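PDB 3BO6: hydrophilic protein, virA protein from Chromobacterium violaceum, which is a phosphothreonine lyase effector of the SpvC type, probably removing phosphate from phosphothreonine in host signalling proteins by beta-elimination. Local coordinates for residues 104-117 with 130-142. Residues are numbered along the deposited sequence; the frame is centred on the assembly and turned at random.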
# COMPACT_ATOMS: atom_id res chain seq x y z
N LEU A 104 3.44 6.52 7.19
CA LEU A 104 4.29 5.68 6.34
C LEU A 104 5.65 5.38 6.97
O LEU A 104 6.29 4.39 6.63
CB LEU A 104 4.47 6.32 4.96
CG LEU A 104 3.23 6.35 4.08
CD1 LEU A 104 3.46 7.20 2.83
CD2 LEU A 104 2.84 4.92 3.68
N PHE A 105 6.10 6.26 7.87
CA PHE A 105 7.35 6.04 8.60
C PHE A 105 7.11 5.56 10.03
O PHE A 105 8.04 5.49 10.82
CB PHE A 105 8.22 7.31 8.60
CG PHE A 105 8.81 7.64 7.27
CD1 PHE A 105 8.21 8.58 6.45
CD2 PHE A 105 9.98 7.03 6.84
CE1 PHE A 105 8.74 8.89 5.19
CE2 PHE A 105 10.53 7.32 5.58
CZ PHE A 105 9.91 8.26 4.77
N SER A 106 5.87 5.24 10.37
CA SER A 106 5.55 4.86 11.75
C SER A 106 6.21 3.56 12.18
O SER A 106 6.23 2.58 11.42
CB SER A 106 4.03 4.72 11.90
OG SER A 106 3.68 4.20 13.19
N VAL A 107 6.69 3.52 13.43
CA VAL A 107 7.21 2.29 14.02
C VAL A 107 6.12 1.20 14.05
O VAL A 107 6.41 -0.01 14.13
CB VAL A 107 7.72 2.54 15.46
CG1 VAL A 107 6.59 3.07 16.34
CG2 VAL A 107 8.31 1.28 16.05
N ASP A 108 4.86 1.63 13.99
CA ASP A 108 3.73 0.72 14.07
C ASP A 108 3.13 0.36 12.71
O ASP A 108 2.17 -0.40 12.64
CB ASP A 108 2.63 1.33 14.97
CG ASP A 108 3.09 1.56 16.40
OD1 ASP A 108 3.80 0.70 16.97
OD2 ASP A 108 2.76 2.63 16.95
N SER A 109 3.69 0.91 11.63
CA SER A 109 3.13 0.62 10.32
C SER A 109 3.33 -0.84 9.96
O SER A 109 4.40 -1.40 10.20
CB SER A 109 3.82 1.46 9.24
OG SER A 109 3.43 0.97 7.96
N PRO A 110 2.30 -1.47 9.37
CA PRO A 110 2.44 -2.86 8.90
C PRO A 110 3.07 -2.95 7.51
O PRO A 110 3.21 -4.07 7.03
CB PRO A 110 1.00 -3.35 8.85
CG PRO A 110 0.23 -2.13 8.48
CD PRO A 110 0.95 -0.95 9.13
N ILE A 111 3.44 -1.83 6.90
CA ILE A 111 3.98 -1.82 5.55
C ILE A 111 5.50 -1.63 5.60
O ILE A 111 6.00 -0.55 5.95
CB ILE A 111 3.33 -0.71 4.69
CG1 ILE A 111 1.80 -0.91 4.63
CG2 ILE A 111 3.99 -0.63 3.29
CD1 ILE A 111 1.36 -2.25 4.01
N ASP A 112 6.24 -2.67 5.23
CA ASP A 112 7.70 -2.65 5.24
C ASP A 112 8.32 -1.88 4.07
O ASP A 112 9.46 -1.44 4.17
CB ASP A 112 8.27 -4.06 5.19
CG ASP A 112 8.16 -4.80 6.51
OD1 ASP A 112 8.12 -4.17 7.59
OD2 ASP A 112 8.19 -6.05 6.45
N LYS A 113 7.58 -1.74 2.97
CA LYS A 113 8.14 -1.23 1.72
C LYS A 113 7.09 -0.48 0.94
O LYS A 113 5.98 -0.98 0.76
CB LYS A 113 8.68 -2.40 0.89
CG LYS A 113 9.50 -1.98 -0.33
CD LYS A 113 10.02 -3.19 -1.10
CE LYS A 113 9.04 -3.62 -2.17
NZ LYS A 113 9.72 -4.23 -3.36
N TRP A 114 7.45 0.71 0.44
CA TRP A 114 6.55 1.53 -0.37
C TRP A 114 7.37 2.46 -1.26
O TRP A 114 8.58 2.58 -1.08
CB TRP A 114 5.55 2.30 0.53
CG TRP A 114 6.16 3.13 1.64
CD1 TRP A 114 6.36 2.74 2.93
CD2 TRP A 114 6.63 4.49 1.55
NE1 TRP A 114 6.94 3.78 3.65
CE2 TRP A 114 7.11 4.86 2.82
CE3 TRP A 114 6.68 5.42 0.51
CZ2 TRP A 114 7.65 6.12 3.08
CZ3 TRP A 114 7.22 6.67 0.77
CH2 TRP A 114 7.70 7.01 2.04
N LYS A 115 6.72 3.07 -2.26
CA LYS A 115 7.36 4.08 -3.15
C LYS A 115 6.30 5.11 -3.49
O LYS A 115 5.18 4.88 -3.14
CB LYS A 115 7.98 3.43 -4.38
CG LYS A 115 7.00 2.84 -5.37
CD LYS A 115 7.80 2.05 -6.40
CE LYS A 115 6.96 1.63 -7.56
NZ LYS A 115 7.81 0.80 -8.48
N VAL A 116 6.82 6.29 -3.84
CA VAL A 116 6.06 7.43 -4.29
C VAL A 116 6.65 7.94 -5.60
O VAL A 116 7.86 7.94 -5.79
CB VAL A 116 6.01 8.56 -3.21
CG1 VAL A 116 7.40 9.13 -2.94
CG2 VAL A 116 5.05 9.65 -3.60
N THR A 117 5.79 8.38 -6.52
CA THR A 117 6.29 8.77 -7.81
C THR A 117 7.03 10.09 -7.63
O THR A 117 6.62 10.95 -6.84
CB THR A 117 5.05 9.08 -8.67
OG1 THR A 117 4.25 7.90 -8.77
CG2 THR A 117 5.43 9.58 -10.08
N VAL A 130 -1.37 10.70 -12.61
CA VAL A 130 -2.71 11.25 -12.41
C VAL A 130 -3.42 10.60 -11.22
O VAL A 130 -4.45 11.09 -10.74
CB VAL A 130 -3.57 11.14 -13.68
CG1 VAL A 130 -2.93 11.94 -14.81
CG2 VAL A 130 -3.78 9.66 -14.09
N GLY A 131 -2.85 9.50 -10.76
CA GLY A 131 -3.27 8.82 -9.55
C GLY A 131 -2.18 7.83 -9.21
O GLY A 131 -1.07 7.90 -9.77
N ALA A 132 -2.47 6.90 -8.30
CA ALA A 132 -1.55 5.85 -7.91
C ALA A 132 -0.12 6.36 -7.72
O ALA A 132 0.84 5.72 -8.15
CB ALA A 132 -1.57 4.71 -8.94
N GLN A 133 0.00 7.51 -7.07
CA GLN A 133 1.32 8.11 -6.84
C GLN A 133 2.04 7.48 -5.65
O GLN A 133 3.24 7.71 -5.46
CB GLN A 133 1.21 9.62 -6.67
CG GLN A 133 0.54 10.30 -7.85
CD GLN A 133 -0.92 10.63 -7.61
OE1 GLN A 133 -1.56 10.07 -6.71
NE2 GLN A 133 -1.47 11.52 -8.42
N PHE A 134 1.32 6.71 -4.84
CA PHE A 134 1.96 5.91 -3.80
C PHE A 134 1.65 4.45 -4.05
O PHE A 134 0.51 4.11 -4.39
CB PHE A 134 1.43 6.26 -2.39
CG PHE A 134 1.65 7.70 -1.99
CD1 PHE A 134 2.60 8.03 -1.04
CD2 PHE A 134 0.86 8.70 -2.53
CE1 PHE A 134 2.79 9.37 -0.66
CE2 PHE A 134 1.06 10.03 -2.17
CZ PHE A 134 2.01 10.35 -1.23
N THR A 135 2.65 3.59 -3.90
CA THR A 135 2.46 2.15 -3.99
C THR A 135 2.93 1.52 -2.69
O THR A 135 4.05 1.77 -2.26
CB THR A 135 3.27 1.59 -5.17
OG1 THR A 135 2.82 2.20 -6.39
CG2 THR A 135 3.09 0.07 -5.26
N LEU A 136 2.07 0.74 -2.05
CA LEU A 136 2.36 0.07 -0.79
C LEU A 136 2.41 -1.43 -1.01
O LEU A 136 1.44 -2.01 -1.53
CB LEU A 136 1.26 0.35 0.25
CG LEU A 136 0.75 1.78 0.43
CD1 LEU A 136 -0.39 1.81 1.43
CD2 LEU A 136 1.87 2.67 0.89
N TYR A 137 3.51 -2.07 -0.62
CA TYR A 137 3.68 -3.51 -0.79
C TYR A 137 3.35 -4.24 0.50
O TYR A 137 3.99 -4.02 1.53
CB TYR A 137 5.11 -3.82 -1.23
CG TYR A 137 5.47 -3.15 -2.53
CD1 TYR A 137 5.21 -3.75 -3.75
CD2 TYR A 137 6.04 -1.89 -2.53
CE1 TYR A 137 5.56 -3.11 -4.95
CE2 TYR A 137 6.38 -1.26 -3.70
CZ TYR A 137 6.14 -1.85 -4.90
OH TYR A 137 6.51 -1.15 -6.03
N VAL A 138 2.34 -5.11 0.44
CA VAL A 138 1.91 -5.86 1.61
C VAL A 138 2.63 -7.20 1.57
O VAL A 138 2.79 -7.80 0.50
CB VAL A 138 0.39 -6.10 1.58
CG1 VAL A 138 -0.05 -6.76 2.89
CG2 VAL A 138 -0.35 -4.79 1.36
N LYS A 139 3.10 -7.66 2.73
CA LYS A 139 3.72 -8.98 2.84
C LYS A 139 3.06 -9.73 3.99
O LYS A 139 2.75 -9.13 5.01
CB LYS A 139 5.21 -8.84 3.16
CG LYS A 139 6.03 -8.10 2.11
CD LYS A 139 7.27 -7.47 2.75
CE LYS A 139 8.13 -8.49 3.51
NZ LYS A 139 9.24 -7.83 4.28
N PRO A 140 2.86 -11.05 3.83
CA PRO A 140 2.43 -11.83 4.99
C PRO A 140 3.46 -11.69 6.10
O PRO A 140 4.66 -11.60 5.82
CB PRO A 140 2.41 -13.29 4.49
CG PRO A 140 2.76 -13.26 3.07
CD PRO A 140 3.13 -11.87 2.64
N ASP A 141 2.99 -11.67 7.34
CA ASP A 141 3.86 -11.42 8.49
C ASP A 141 4.65 -12.62 8.98
O ASP A 141 5.75 -12.46 9.52
CB ASP A 141 3.07 -10.81 9.65
CG ASP A 141 1.89 -11.66 10.08
OD1 ASP A 141 1.11 -12.09 9.20
OD2 ASP A 141 1.70 -11.86 11.30
N GLN A 142 4.09 -13.82 8.82
CA GLN A 142 4.73 -15.02 9.37
C GLN A 142 5.80 -15.58 8.44
O GLN A 142 5.75 -15.39 7.23
CB GLN A 142 3.68 -16.08 9.70
CG GLN A 142 2.60 -15.58 10.66
CD GLN A 142 1.50 -16.59 10.88
OE1 GLN A 142 0.46 -16.54 10.22
NE2 GLN A 142 1.73 -17.52 11.79
O HOH W 1 2.78 -6.10 5.18
O HOH W 2 5.10 -4.86 3.87
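Lys113 leaves the backbone with CG anti to its N (chi1 -170°) and bends at chi3 (90°), folding its end over one face of the Tyr137 ring. Lys113 CE lies 3.8 Å from the centroid of the Tyr137 ring (CH-pi), and Lys113 NZ stands 4.3 Å from it almost on the ring normal (cation-pi). Lysine suits this exposed place, methylenes covering the ring and ammonium meeting the pi cloud. Lys115, extended beyond CG, comes instead to the ring's edge, CE 3.2 Å from Tyr137 OH. Apolar side chains suit the buried face: in one of two conformers each, Val116 lays CG2 over the Phe134 ring, 3.7 Å from CE1, and Leu136 CD2 touches both Leu104 CD2 and Trp114 CB. Lys115 and Thr135 bond reciprocally, N to O, and Thr117 N gives to Gln133 O (2.8 Å). Where the strands part, waters link Asp112 N to Tyr137 O and Pro110 O to Lys139 N. There opposite charges suit a salt bridge, Lys139 NZ meeting Asp112 OD2 on its anti side at 3.0 Å; Arg70 pairs with Asp112 OD1. This antiparallel pair is central to the alpha/beta lyase's sheet, its apolar face partly covered by helix 149-168.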